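Metallophosphoesterase (Clostridium thermocellum, PDB 4J6O) probably removes 2',3'-phosphates from broken RNA ends as the manganese-dependent phosphatase domain of the bacterial Pnkp-Hen1 repair system. Local coordinates at residues 193-198 and 215-220; 156-161 and 172-177; 37-42 and 49-54; 66-71 and 94-99. All blocks are in the same frame, centred on the assembly; numbering follows the deposited sequence.

Interaction 1 of 4, residues 193-198 and 215-220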
loop_
_atom_site.group_PDB
_atom_site.type_symbol
_atom_site.label_atom_id
_atom_site.label_comp_id
_atom_site.label_asym_id
_atom_site.label_seq_id
_atom_site.Cartn_x
_atom_site.Cartn_y
_atom_site.Cartn_z
ATOM N N ASP A 193 -3.980 -9.808 -16.831
ATOM C CA ASP A 193 -2.862 -10.390 -16.067
ATOM C C ASP A 193 -1.567 -9.847 -16.644
ATOM O O ASP A 193 -0.896 -10.512 -17.445
ATOM C CB ASP A 193 -2.879 -11.884 -16.268
ATOM C CG ASP A 193 -1.775 -12.586 -15.507
ATOM O OD1 ASP A 193 -0.897 -11.906 -14.908
ATOM O OD2 ASP A 193 -1.797 -13.812 -15.551
ATOM N N TRP A 194 -1.237 -8.624 -16.267
ATOM C CA TRP A 194 -0.112 -7.936 -16.849
ATOM C C TRP A 194 1.199 -8.612 -16.432
ATOM O O TRP A 194 2.206 -8.565 -17.159
ATOM C CB TRP A 194 -0.155 -6.481 -16.393
ATOM C CG TRP A 194 0.174 -6.323 -14.921
ATOM C CD1 TRP A 194 -0.705 -6.367 -13.881
ATOM C CD2 TRP A 194 1.483 -6.165 -14.330
ATOM N NE1 TRP A 194 -0.046 -6.237 -12.699
ATOM C CE2 TRP A 194 1.297 -6.102 -12.930
ATOM C CE3 TRP A 194 2.774 -6.075 -14.845
ATOM C CZ2 TRP A 194 2.367 -5.979 -12.014
ATOM C CZ3 TRP A 194 3.858 -5.950 -13.926
ATOM C CH2 TRP A 194 3.637 -5.873 -12.541
ATOM N N ALA A 195 1.202 -9.215 -15.245
ATOM C CA ALA A 195 2.473 -9.757 -14.748
ATOM C C ALA A 195 2.951 -10.936 -15.612
ATOM O O ALA A 195 4.153 -11.136 -15.815
ATOM C CB ALA A 195 2.356 -10.161 -13.273
ATOM N N SER A 196 2.013 -11.705 -16.147
ATOM C CA SER A 196 2.407 -12.786 -17.055
ATOM C C SER A 196 3.110 -12.308 -18.315
ATOM O O SER A 196 4.003 -12.988 -18.827
ATOM C CB SER A 196 1.237 -13.686 -17.397
ATOM O OG SER A 196 0.926 -14.449 -16.251
ATOM N N ASP A 197 2.733 -11.131 -18.800
ATOM C CA ASP A 197 3.303 -10.629 -20.028
ATOM C C ASP A 197 4.481 -9.718 -19.769
ATOM O O ASP A 197 5.043 -9.171 -20.711
ATOM C CB ASP A 197 2.251 -9.848 -20.811
ATOM C CG ASP A 197 1.163 -10.739 -21.394
ATOM O OD1 ASP A 197 1.398 -11.961 -21.568
ATOM O OD2 ASP A 197 0.066 -10.199 -21.674
ATOM N N TYR A 198 4.847 -9.537 -18.497
ATOM C CA TYR A 198 5.907 -8.599 -18.128
ATOM C C TYR A 198 7.325 -9.123 -18.440
ATOM O O TYR A 198 7.702 -10.249 -18.075
ATOM C CB TYR A 198 5.792 -8.233 -16.632
ATOM C CG TYR A 198 6.780 -7.186 -16.173
ATOM C CD1 TYR A 198 6.572 -5.846 -16.458
ATOM C CD2 TYR A 198 7.915 -7.537 -15.440
ATOM C CE1 TYR A 198 7.466 -4.857 -16.051
ATOM C CE2 TYR A 198 8.801 -6.565 -15.001
ATOM C CZ TYR A 198 8.582 -5.231 -15.302
ATOM O OH TYR A 198 9.449 -4.223 -14.903
ATOM N N LEU A 215 3.216 -13.993 -4.572
ATOM C CA LEU A 215 3.112 -14.493 -5.946
ATOM C C LEU A 215 4.174 -13.866 -6.851
ATOM O O LEU A 215 4.042 -12.692 -7.284
ATOM C CB LEU A 215 1.711 -14.219 -6.504
ATOM C CG LEU A 215 1.470 -14.620 -7.949
ATOM C CD1 LEU A 215 1.777 -16.112 -8.071
ATOM C CD2 LEU A 215 0.022 -14.343 -8.286
ATOM N N LYS A 216 5.208 -14.667 -7.145
ATOM C CA LYS A 216 6.351 -14.229 -7.943
ATOM C C LYS A 216 6.132 -14.689 -9.372
ATOM O O LYS A 216 5.966 -15.861 -9.619
ATOM C CB LYS A 216 7.658 -14.842 -7.439
ATOM C CG LYS A 216 7.879 -14.764 -5.950
ATOM C CD LYS A 216 9.318 -15.189 -5.559
ATOM C CE LYS A 216 9.358 -15.840 -4.193
ATOM N NZ LYS A 216 10.077 -15.043 -3.162
ATOM N N VAL A 217 6.131 -13.759 -10.310
ATOM C CA VAL A 217 5.877 -14.064 -11.721
ATOM C C VAL A 217 6.774 -13.151 -12.563
ATOM O O VAL A 217 6.581 -11.939 -12.544
ATOM C CB VAL A 217 4.399 -13.761 -12.100
ATOM C CG1 VAL A 217 4.158 -13.933 -13.582
ATOM C CG2 VAL A 217 3.423 -14.618 -11.289
ATOM N N ASN A 218 7.702 -13.767 -13.300
ATOM C CA ASN A 218 8.711 -13.028 -14.042
ATOM C C ASN A 218 9.355 -12.097 -13.037
ATOM O O ASN A 218 9.478 -12.443 -11.869
ATOM C CB ASN A 218 8.077 -12.260 -15.201
ATOM C CG ASN A 218 7.361 -13.183 -16.182
ATOM O OD1 ASN A 218 7.923 -14.173 -16.645
ATOM N ND2 ASN A 218 6.106 -12.870 -16.480
ATOM N N ASN A 219 9.722 -10.896 -13.458
ATOM C CA ASN A 219 10.394 -10.000 -12.549
ATOM C C ASN A 219 9.367 -9.246 -11.706
ATOM O O ASN A 219 9.449 -8.027 -11.627
ATOM C CB ASN A 219 11.224 -8.991 -13.345
ATOM C CG ASN A 219 12.438 -8.480 -12.577
ATOM O OD1 ASN A 219 12.847 -9.055 -11.578
ATOM N ND2 ASN A 219 13.028 -7.400 -13.070
ATOM N N THR A 220 8.395 -9.944 -11.102
ATOM C CA THR A 220 7.364 -9.216 -10.345
ATOM C C THR A 220 6.994 -10.020 -9.142
ATOM O O THR A 220 7.074 -11.235 -9.187
ATOM C CB THR A 220 6.021 -8.928 -11.152
ATOM O OG1 THR A 220 5.226 -10.113 -11.275
ATOM C CG2 THR A 220 6.318 -8.391 -12.566
HETATM O O HOH W 1 10.475 -9.885 -16.366
#
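The amide of Asn-218 makes the polar link. Its ND2 gives a hydrogen bond of 2.7 Å to Ala-195 O, with the oxygen almost in the amide plane. The same nitrogen makes a weak second bond to Ser-196 O. Ala-195 O also accepts from Tyr-198 N, so two donors grip it.

Van der Waals contacts lie beside this grip. Thr-220 CG2 touches two rings obliquely, 3.4 Å from Tyr-198 CD2 and 3.7 Å from Trp-194 CH2. The CB of Ala-195 meets Thr-220 OG1 and, at 4.2 Å, Val-217 CG1.

A second layer fixes these groups. Thr-220 OG1 sits between its own backbone N and carbonyl carbon (chi1 75°) and bonds to Val-217 O at 2.6 Å, which sets the direction of CG2. Val-217 N bonds to Thr-220 O and closes the turn. On the other side, Asp-193 holds Ser-196 through both carboxylate oxygens. A water joins Tyr-198 O to Asn-219 N. Further out, Tyr-198 OH bonds to Ala-202 O, and Trp-194 packs edge-to-face on Phe-173 and Tyr-206.

The arrangement joins an Asx motif and a type I turn, Ala-195 to Tyr-198, to the tight connection between antiparallel strands 215-216 and 220-222, at one edge of the six-stranded sheet of this calcineurin-like fold.

Interaction 2 of 4, residues 156-161 and 172-177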
loop_
_atom_site.group_PDB
_atom_site.type_symbol
_atom_site.label_atom_id
_atom_site.label_comp_id
_atom_site.label_asym_id
_atom_site.label_seq_id
_atom_site.Cartn_x
_atom_site.Cartn_y
_atom_site.Cartn_z
ATOM N N ALA A 156 -1.201 -1.705 -7.612
ATOM C CA ALA A 156 -1.708 -2.784 -8.465
ATOM C C ALA A 156 -0.683 -3.313 -9.429
ATOM O O ALA A 156 -0.981 -4.205 -10.220
ATOM C CB ALA A 156 -2.994 -2.327 -9.218
ATOM N N GLY A 157 0.540 -2.807 -9.382
ATOM C CA GLY A 157 1.561 -3.155 -10.373
ATOM C C GLY A 157 1.797 -2.034 -11.383
ATOM O O GLY A 157 1.165 -0.987 -11.311
ATOM N N MET A 158 2.763 -2.236 -12.254
ATOM C CA MET A 158 3.041 -1.250 -13.290
ATOM C C MET A 158 3.709 -1.979 -14.467
ATOM O O MET A 158 4.883 -2.378 -14.395
ATOM C CB MET A 158 3.908 -0.105 -12.752
ATOM C CG MET A 158 3.965 1.121 -13.705
ATOM S SD MET A 158 2.348 1.744 -14.090
ATOM C CE MET A 158 1.795 2.351 -12.482
ATOM N N LYS A 159 2.959 -2.155 -15.557
ATOM C CA LYS A 159 3.538 -2.793 -16.729
ATOM C C LYS A 159 4.645 -1.916 -17.338
ATOM O O LYS A 159 4.684 -0.708 -17.087
ATOM C CB LYS A 159 2.450 -3.120 -17.754
ATOM C CG LYS A 159 1.695 -1.945 -18.244
ATOM C CD LYS A 159 0.804 -2.445 -19.428
ATOM C CE LYS A 159 -0.257 -1.477 -19.845
ATOM N NZ LYS A 159 -1.011 -2.006 -21.041
ATOM N N GLU A 160 5.576 -2.543 -18.072
ATOM C CA GLU A 160 6.799 -1.879 -18.530
ATOM C C GLU A 160 6.598 -0.537 -19.226
ATOM O O GLU A 160 7.276 0.442 -18.904
ATOM C CB GLU A 160 7.589 -2.807 -19.445
ATOM C CG GLU A 160 8.875 -2.177 -19.944
ATOM C CD GLU A 160 9.764 -3.158 -20.661
ATOM O OE1 GLU A 160 9.360 -4.333 -20.840
ATOM O OE2 GLU A 160 10.882 -2.748 -21.031
ATOM N N GLU A 161 5.656 -0.512 -20.175
ATOM C CA GLU A 161 5.370 0.650 -21.012
ATOM C C GLU A 161 5.022 1.899 -20.198
ATOM O O GLU A 161 5.209 3.011 -20.666
ATOM C CB GLU A 161 4.212 0.301 -21.984
ATOM C CG GLU A 161 3.690 1.433 -22.866
ATOM C CD GLU A 161 2.336 1.112 -23.544
ATOM O OE1 GLU A 161 1.805 -0.011 -23.366
ATOM O OE2 GLU A 161 1.804 2.002 -24.264
ATOM N N GLU A 172 -4.206 5.486 -13.021
ATOM C CA GLU A 172 -5.297 4.528 -12.883
ATOM C C GLU A 172 -4.796 3.081 -12.839
ATOM O O GLU A 172 -5.337 2.225 -12.093
ATOM C CB GLU A 172 -6.303 4.707 -14.049
ATOM C CG GLU A 172 -6.882 6.070 -14.092
ATOM C CD GLU A 172 -7.858 6.245 -15.279
ATOM O OE1 GLU A 172 -8.247 5.224 -15.902
ATOM O OE2 GLU A 172 -8.220 7.404 -15.585
ATOM N N PHE A 173 -3.767 2.790 -13.644
ATOM C CA PHE A 173 -3.164 1.449 -13.614
ATOM C C PHE A 173 -2.609 1.128 -12.212
ATOM O O PHE A 173 -2.880 0.058 -11.674
ATOM C CB PHE A 173 -2.062 1.309 -14.669
ATOM C CG PHE A 173 -1.631 -0.116 -14.892
ATOM C CD1 PHE A 173 -0.754 -0.745 -14.005
ATOM C CD2 PHE A 173 -2.141 -0.865 -15.934
ATOM C CE1 PHE A 173 -0.399 -2.061 -14.184
ATOM C CE2 PHE A 173 -1.799 -2.201 -16.100
ATOM C CZ PHE A 173 -0.901 -2.801 -15.239
ATOM N N ALA A 174 -1.942 2.112 -11.629
ATOM C CA ALA A 174 -1.367 1.893 -10.284
ATOM C C ALA A 174 -2.435 1.543 -9.255
ATOM O O ALA A 174 -2.221 0.810 -8.292
ATOM C CB ALA A 174 -0.607 3.149 -9.826
ATOM N N LEU A 175 -3.602 2.141 -9.406
ATOM C CA LEU A 175 -4.636 1.966 -8.426
ATOM C C LEU A 175 -5.460 0.701 -8.613
ATOM O O LEU A 175 -5.857 0.065 -7.640
ATOM C CB LEU A 175 -5.586 3.167 -8.448
ATOM C CG LEU A 175 -5.002 4.521 -8.053
ATOM C CD1 LEU A 175 -6.008 5.634 -8.260
ATOM C CD2 LEU A 175 -4.609 4.499 -6.575
ATOM N N TYR A 176 -5.756 0.363 -9.873
ATOM C CA TYR A 176 -6.801 -0.590 -10.292
ATOM C C TYR A 176 -6.280 -1.664 -11.278
ATOM O O TYR A 176 -7.012 -2.595 -11.598
ATOM C CB TYR A 176 -7.965 0.175 -11.035
ATOM C CG TYR A 176 -8.550 1.371 -10.301
ATOM C CD1 TYR A 176 -9.213 1.211 -9.079
ATOM C CD2 TYR A 176 -8.434 2.648 -10.806
ATOM C CE1 TYR A 176 -9.740 2.316 -8.387
ATOM C CE2 TYR A 176 -8.939 3.747 -10.131
ATOM C CZ TYR A 176 -9.591 3.584 -8.924
ATOM O OH TYR A 176 -10.083 4.718 -8.287
ATOM N N GLY A 177 -5.115 -1.438 -11.877
ATOM C CA GLY A 177 -4.675 -2.241 -13.000
ATOM C C GLY A 177 -5.559 -1.916 -14.206
ATOM O O GLY A 177 -6.173 -0.838 -14.261
#
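The backbone leaving strand 151-154 runs close to the last turn of helix 168-176, with the CA atoms of Ala-156 and Ala-174 5.0 Å apart. Here the loop after the strand packs on the C-terminal turn of a helix in the calcineurin-like fold. Ala-156 N donates to Ala-174 O at 2.8 Å, from above the carbonyl plane. The methyl of Ala-156 lies against the helix end, with its CB 3.5 Å from Gly-177 N. Gly-177 leaves the helix with positive phi, and its CA covers one face of the Phe-173 ring.

Phe-173 is the main side chain. Its CG is anti to the backbone N (chi1 -167°), which sends the ring across the 156-161 loop. Lys-159 crosses it at about a right angle and lays CG over a face, 4.1 Å from Phe-173 CZ. The lysine chain runs on extended to a salt bridge with Glu-178. Met-158 bends at chi2 and chi3 and comes back to the helix. Its SD makes an oblique Met-aromatic contact, 4.9 Å from the Phe-173 ring centroid. Its CE touches Ala-174 CB at 3.7 Å.

Gly-157 O is buried here without a hydrogen-bond partner; it lies at the ring edge, near the plane, 3.3 Å from Phe-173 CD1.

Interaction 3 of 4, residues 37-42 and 49-54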
loop_
_atom_site.group_PDB
_atom_site.type_symbol
_atom_site.label_atom_id
_atom_site.label_comp_id
_atom_site.label_asym_id
_atom_site.label_seq_id
_atom_site.Cartn_x
_atom_site.Cartn_y
_atom_site.Cartn_z
ATOM N N LEU A 37 12.525 0.722 15.198
ATOM C CA LEU A 37 12.292 1.084 16.577
ATOM C C LEU A 37 11.173 2.097 16.554
ATOM O O LEU A 37 11.271 3.126 15.877
ATOM C CB LEU A 37 13.551 1.763 17.102
ATOM C CG LEU A 37 14.753 0.847 16.924
ATOM C CD1 LEU A 37 16.017 1.651 17.064
ATOM C CD2 LEU A 37 14.676 -0.267 17.965
ATOM N N ILE A 38 10.094 1.795 17.267
ATOM C CA ILE A 38 8.933 2.671 17.270
ATOM C C ILE A 38 8.790 3.293 18.634
ATOM O O ILE A 38 8.688 2.609 19.659
ATOM C CB ILE A 38 7.639 1.902 16.925
ATOM C CG1 ILE A 38 7.734 1.269 15.560
ATOM C CG2 ILE A 38 6.417 2.832 17.009
ATOM C CD1 ILE A 38 6.688 0.260 15.405
ATOM N N GLU A 39 8.830 4.610 18.645
ATOM C CA GLU A 39 8.722 5.357 19.871
ATOM C C GLU A 39 7.337 5.939 19.889
ATOM O O GLU A 39 6.884 6.539 18.908
ATOM C CB GLU A 39 9.771 6.468 19.905
ATOM C CG GLU A 39 9.657 7.383 21.119
ATOM C CD GLU A 39 10.598 8.612 21.066
ATOM O OE1 GLU A 39 11.132 8.942 19.970
ATOM O OE2 GLU A 39 10.784 9.250 22.126
ATOM N N GLU A 40 6.628 5.690 20.981
ATOM C CA GLU A 40 5.402 6.413 21.232
ATOM C C GLU A 40 5.880 7.712 21.858
ATOM O O GLU A 40 6.420 7.716 22.959
ATOM C CB GLU A 40 4.464 5.651 22.184
ATOM C CG GLU A 40 3.334 4.890 21.510
ATOM C CD GLU A 40 2.310 4.391 22.524
ATOM O OE1 GLU A 40 1.132 4.814 22.443
ATOM O OE2 GLU A 40 2.696 3.588 23.412
ATOM N N VAL A 41 5.703 8.802 21.124
ATOM C CA VAL A 41 6.168 10.117 21.543
ATOM C C VAL A 41 5.359 10.712 22.695
ATOM O O VAL A 41 4.129 10.727 22.645
ATOM C CB VAL A 41 6.079 11.134 20.389
ATOM C CG1 VAL A 41 6.575 12.476 20.874
ATOM C CG2 VAL A 41 6.888 10.677 19.174
ATOM N N GLU A 42 6.043 11.209 23.726
ATOM C CA GLU A 42 5.384 11.971 24.790
ATOM C C GLU A 42 4.644 13.227 24.317
ATOM O O GLU A 42 5.237 14.144 23.745
ATOM C CB GLU A 42 6.390 12.340 25.879
ATOM C CG GLU A 42 6.515 11.291 26.968
ATOM C CD GLU A 42 5.291 11.243 27.874
ATOM O OE1 GLU A 42 5.394 11.728 29.029
ATOM O OE2 GLU A 42 4.236 10.718 27.425
ATOM N N LYS A 49 2.461 11.288 16.693
ATOM C CA LYS A 49 2.173 10.361 17.776
ATOM C C LYS A 49 3.314 9.350 17.892
ATOM O O LYS A 49 3.655 8.913 18.985
ATOM C CB LYS A 49 0.841 9.646 17.515
ATOM C CG LYS A 49 0.351 8.815 18.686
ATOM C CD LYS A 49 -1.077 8.356 18.455
ATOM C CE LYS A 49 -1.688 7.646 19.681
ATOM N NZ LYS A 49 -0.859 6.495 20.119
ATOM N N TYR A 50 3.923 9.004 16.760
ATOM C CA TYR A 50 4.965 7.981 16.738
ATOM C C TYR A 50 6.245 8.513 16.074
ATOM O O TYR A 50 6.198 9.441 15.283
ATOM C CB TYR A 50 4.481 6.739 16.003
ATOM C CG TYR A 50 3.215 6.133 16.546
ATOM C CD1 TYR A 50 3.211 5.440 17.756
ATOM C CD2 TYR A 50 2.026 6.225 15.822
ATOM C CE1 TYR A 50 2.052 4.846 18.225
ATOM C CE2 TYR A 50 0.866 5.660 16.292
ATOM C CZ TYR A 50 0.884 4.973 17.494
ATOM O OH TYR A 50 -0.283 4.402 17.943
ATOM N N ARG A 51 7.383 7.906 16.398
ATOM C CA ARG A 51 8.613 8.152 15.647
ATOM C C ARG A 51 9.326 6.834 15.410
ATOM O O ARG A 51 9.592 6.081 16.339
ATOM C CB ARG A 51 9.537 9.152 16.353
ATOM C CG ARG A 51 10.540 9.770 15.398
ATOM C CD ARG A 51 11.305 10.995 16.015
ATOM N NE ARG A 51 11.806 11.870 14.951
ATOM C CZ ARG A 51 13.005 11.740 14.402
ATOM N NH1 ARG A 51 13.400 12.556 13.433
ATOM N NH2 ARG A 51 13.825 10.805 14.855
ATOM N N VAL A 52 9.639 6.564 14.146
ATOM C CA VAL A 52 10.226 5.279 13.761
ATOM C C VAL A 52 11.647 5.498 13.253
ATOM O O VAL A 52 11.861 6.414 12.444
ATOM C CB VAL A 52 9.386 4.615 12.644
ATOM C CG1 VAL A 52 9.886 3.184 12.448
ATOM C CG2 VAL A 52 7.924 4.647 13.086
ATOM N N THR A 53 12.597 4.665 13.705
ATOM C CA THR A 53 13.972 4.735 13.217
ATOM C C THR A 53 14.500 3.341 12.925
ATOM O O THR A 53 13.879 2.343 13.295
ATOM C CB THR A 53 14.878 5.453 14.238
ATOM O OG1 THR A 53 14.825 4.771 15.496
ATOM C CG2 THR A 53 14.396 6.889 14.409
ATOM N N HIS A 54 15.627 3.290 12.216
ATOM C CA HIS A 54 16.320 2.036 11.945
ATOM C C HIS A 54 17.844 2.268 12.032
ATOM O O HIS A 54 18.396 3.121 11.330
ATOM C CB HIS A 54 15.913 1.455 10.571
ATOM C CG HIS A 54 16.244 -0.003 10.437
ATOM N ND1 HIS A 54 17.536 -0.460 10.302
ATOM C CD2 HIS A 54 15.452 -1.106 10.440
ATOM C CE1 HIS A 54 17.537 -1.784 10.250
ATOM N NE2 HIS A 54 16.280 -2.204 10.330
HETATM O O HOH W 2 0.508 7.486 22.744
HETATM O O HOH W 3 2.524 9.101 21.608
#
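Tyr-50 has CG anti to its carbonyl carbon (chi1 -56°), and Lys-49 has CG anti to its backbone N, so the lysine chain lies along the tyrosine ring. Lys-49 CG sits over one face of that ring. The lysine chain bends only at its last torsion (chi4 -56°), and this carries NZ back to Tyr-50 OH at 3.1 Å and to Glu-40 OE1 at 3.5 Å. The first is a hydrogen bond from NZ, the second a long salt bridge, and a water joins Lys-49 NZ and Glu-40 OE1. Glu-40 runs alongside Tyr-50, with its CG at the ring edge, 3.5 Å from Tyr-50 CE1.

Ile-38 and Val-52 stand side by side on the same face, Ile-38 CG1 against Val-52 CG2. The opposite face carries Leu-37 with Thr-53 and Glu-39 with Arg-51. Thr-53 OG1 lies 3.6 Å from Leu-37 CB.

The frame is an antiparallel beta hairpin of strands 37-40 and 50-53. Glu-39 and Arg-51 form a hydrogen-bonded pair, with Glu-39 N to Arg-51 O at 2.8 Å. Leu-37 and Thr-53 form another. Val-41 N bonds to Lys-49 O just beyond the strands.

Tyr-50 and Val-52 pack on Leu-79 of helix 73-86, and Tyr-50 OH bonds to Glu-75. The hairpin thus has a largely apolar side against the helix. At its edge, the positive Lys-49 lies near two carboxylates, Glu-40 and, in a long weak pair, Glu-75, which would probably favour its charged form.

Interaction 4 of 4, residues 66-71 and 94-99. With CIT (citric acid), chain K.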
loop_
_atom_site.group_PDB
_atom_site.type_symbol
_atom_site.label_atom_id
_atom_site.label_comp_id
_atom_site.label_asym_id
_atom_site.label_seq_id
_atom_site.Cartn_x
_atom_site.Cartn_y
_atom_site.Cartn_z
ATOM N N LEU A 66 -3.917 1.474 3.163
ATOM C CA LEU A 66 -3.740 1.671 4.633
ATOM C C LEU A 66 -5.059 1.614 5.376
ATOM O O LEU A 66 -5.100 1.200 6.546
ATOM C CB LEU A 66 -3.097 3.062 4.880
ATOM C CG LEU A 66 -1.838 3.362 4.105
ATOM C CD1 LEU A 66 -1.408 4.797 4.533
ATOM C CD2 LEU A 66 -0.732 2.346 4.392
ATOM N N VAL A 67 -6.146 2.007 4.682
ATOM C CA VAL A 67 -7.424 2.184 5.341
ATOM C C VAL A 67 -8.418 1.101 4.968
ATOM O O VAL A 67 -8.129 0.264 4.132
ATOM C CB VAL A 67 -7.999 3.589 4.982
ATOM C CG1 VAL A 67 -6.977 4.705 5.336
ATOM C CG2 VAL A 67 -8.307 3.677 3.490
ATOM N N ASP A 68 -9.552 1.083 5.685
ATOM C CA ASP A 68 -10.673 0.143 5.494
ATOM C C ASP A 68 -10.473 -1.196 6.169
ATOM O O ASP A 68 -9.334 -1.660 6.310
ATOM C CB ASP A 68 -10.989 -0.049 4.007
ATOM C CG ASP A 68 -11.596 1.224 3.366
ATOM O OD1 ASP A 68 -11.728 2.253 4.053
ATOM O OD2 ASP A 68 -11.883 1.169 2.161
ATOM N N ARG A 69 -11.580 -1.761 6.662
ATOM C CA ARG A 69 -11.714 -3.151 7.121
ATOM C C ARG A 69 -11.224 -3.402 8.522
ATOM O O ARG A 69 -11.951 -3.931 9.364
ATOM C CB ARG A 69 -11.055 -4.174 6.211
ATOM C CG ARG A 69 -11.695 -4.249 4.812
ATOM C CD ARG A 69 -11.071 -5.358 3.999
ATOM N NE ARG A 69 -11.731 -5.522 2.687
ATOM C CZ ARG A 69 -11.163 -5.219 1.526
ATOM N NH1 ARG A 69 -9.939 -4.682 1.478
ATOM N NH2 ARG A 69 -11.829 -5.418 0.380
ATOM N N GLY A 70 -9.972 -3.039 8.769
ATOM C CA GLY A 70 -9.358 -3.420 10.041
ATOM C C GLY A 70 -9.670 -2.558 11.252
ATOM O O GLY A 70 -10.346 -1.532 11.154
ATOM N N PRO A 71 -9.139 -2.938 12.416
ATOM C CA PRO A 71 -9.577 -2.407 13.705
ATOM C C PRO A 71 -8.894 -1.132 14.160
ATOM O O PRO A 71 -9.419 -0.504 15.084
ATOM C CB PRO A 71 -9.197 -3.531 14.671
ATOM C CG PRO A 71 -7.980 -4.086 14.040
ATOM C CD PRO A 71 -8.266 -4.127 12.581
ATOM N N GLY A 94 -3.218 3.113 -2.583
ATOM C CA GLY A 94 -4.099 2.033 -2.986
ATOM C C GLY A 94 -5.467 2.602 -3.379
ATOM O O GLY A 94 -5.789 3.776 -3.060
ATOM N N ASN A 95 -6.289 1.763 -4.006
ATOM C CA ASN A 95 -7.615 2.160 -4.404
ATOM C C ASN A 95 -8.462 2.622 -3.208
ATOM O O ASN A 95 -9.291 3.561 -3.311
ATOM C CB ASN A 95 -8.292 1.014 -5.213
ATOM C CG ASN A 95 -8.196 -0.409 -4.537
ATOM O OD1 ASN A 95 -7.162 -0.869 -3.945
ATOM N ND2 ASN A 95 -9.307 -1.128 -4.673
ATOM N N HIS A 96 -8.309 1.932 -2.077
ATOM C CA HIS A 96 -9.114 2.287 -0.925
ATOM C C HIS A 96 -8.726 3.651 -0.405
ATOM O O HIS A 96 -9.603 4.381 0.103
ATOM C CB HIS A 96 -8.937 1.217 0.195
ATOM C CG HIS A 96 -9.595 -0.090 -0.127
ATOM N ND1 HIS A 96 -10.749 -0.511 0.489
ATOM C CD2 HIS A 96 -9.256 -1.070 -1.012
ATOM C CE1 HIS A 96 -11.110 -1.679 -0.011
ATOM N NE2 HIS A 96 -10.229 -2.035 -0.929
ATOM N N ASP A 97 -7.443 3.969 -0.453
ATOM C CA ASP A 97 -6.982 5.267 0.062
ATOM C C ASP A 97 -7.576 6.423 -0.756
ATOM O O ASP A 97 -8.074 7.421 -0.192
ATOM C CB ASP A 97 -5.447 5.350 0.000
ATOM C CG ASP A 97 -4.759 4.127 0.709
ATOM O OD1 ASP A 97 -5.204 3.708 1.782
ATOM O OD2 ASP A 97 -3.779 3.643 0.135
ATOM N N VAL A 98 -7.472 6.301 -2.063
ATOM C CA VAL A 98 -7.957 7.343 -3.002
ATOM C C VAL A 98 -9.465 7.470 -2.913
ATOM O O VAL A 98 -10.024 8.579 -2.991
ATOM C CB VAL A 98 -7.488 7.030 -4.445
ATOM C CG1 VAL A 98 -8.212 7.891 -5.506
ATOM C CG2 VAL A 98 -5.989 7.251 -4.520
ATOM N N LYS A 99 -10.154 6.338 -2.760
ATOM C CA LYS A 99 -11.609 6.427 -2.610
ATOM C C LYS A 99 -11.947 7.146 -1.302
ATOM O O LYS A 99 -12.903 7.923 -1.236
ATOM C CB LYS A 99 -12.232 5.045 -2.618
ATOM C CG LYS A 99 -13.707 5.029 -2.215
ATOM C CD LYS A 99 -14.362 3.734 -2.689
ATOM C CE LYS A 99 -15.778 3.622 -2.169
ATOM N NZ LYS A 99 -16.269 2.223 -2.267
HETATM C C1 CIT K . -6.591 -4.509 -3.841
HETATM O O1 CIT K . -5.986 -4.596 -2.703
HETATM O O2 CIT K . -6.062 -3.708 -4.669
HETATM C C2 CIT K . -7.841 -5.303 -4.153
HETATM C C3 CIT K . -9.000 -4.906 -3.228
HETATM O O7 CIT K . -9.062 -3.448 -3.355
HETATM C C4 CIT K . -10.094 -5.640 -4.015
HETATM C C5 CIT K . -11.145 -5.035 -3.112
HETATM O O3 CIT K . -11.390 -4.335 -2.103
HETATM O O4 CIT K . -12.266 -5.418 -3.547
HETATM C C6 CIT K . -8.679 -5.274 -1.769
HETATM O O5 CIT K . -8.413 -4.319 -1.002
HETATM O O6 CIT K . -8.651 -6.527 -1.523
HETATM O O HOH W 4 -12.399 3.240 0.521
HETATM O O HOH W 5 -14.210 0.873 -0.390
#
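The hydrogen bonds between the segments come from two side chains of the helix. His-96 ND1 donates to Asp-68 OD2 at 2.6 Å, nearly straight (164°). Asp-68 OD2 uses its anti lone pair and lies in the imidazole plane, while the carboxylate stands nearly upright to the ring, 80° between the planes. Thr-118 holds the other oxygen, Asp-68 OD1. Asp-97 OD1 takes Leu-66 N on its syn lone pair at 2.9 Å, and Val-67 N weakly. Asp-97 OD2 accepts from Gly-94 N at 2.8 Å and from the backbone of Asp-65, a manganese ligand.

Van der Waals contact is slight: Val-67 CG2 lies 3.5 Å from Asp-97 OD1 and also touches His-96 O.

Hydrogen bonds hold the citrate, probably from the crystallisation liquor. Arg-69 gives NH1 to O5 at 2.9 Å and NH2 to O3 at 2.7 Å. His-96 NE2 donates to the same O3 at 2.8 Å and also bonds to O7. His-96 CE1 lies over a face of the guanidinium. Asp-68 fixes the imidazole rotation and would probably raise its basicity, consistent with the Asp-His pair near the metals of calcineurin-like phosphatases.

Gly-94 is the N-cap of helix 95-104. The partner loop leads from strand 59-62 into helix 73-86, whose Ile-73 and Leu-77 pack on Val-67. Helix 115-122 flanks Asp-68.

How the interactions relate
Along the chain the contacts come in the order interaction 3, 4, 2, 1, each closing before the next opens. Interaction 4 lies nearest the centre of the chain, beside the manganese site. Its helix 95-104 packs on helix 168-176 of interaction 2, where Leu-175 meets Val-98 and Tyr-176 meets Asn-95; the two centres are about 18 Å apart. Interaction 2 touches interaction 1 in turn, at about 12 Å between centres, mainly through Trp-194. These three form a continuous run from the metal site to the edge of the six-stranded sheet. Interaction 3 is peripheral, about 36 Å from interaction 1 between centres, but its hairpin packs on helix 73-86, which also touches the 66-71 loop.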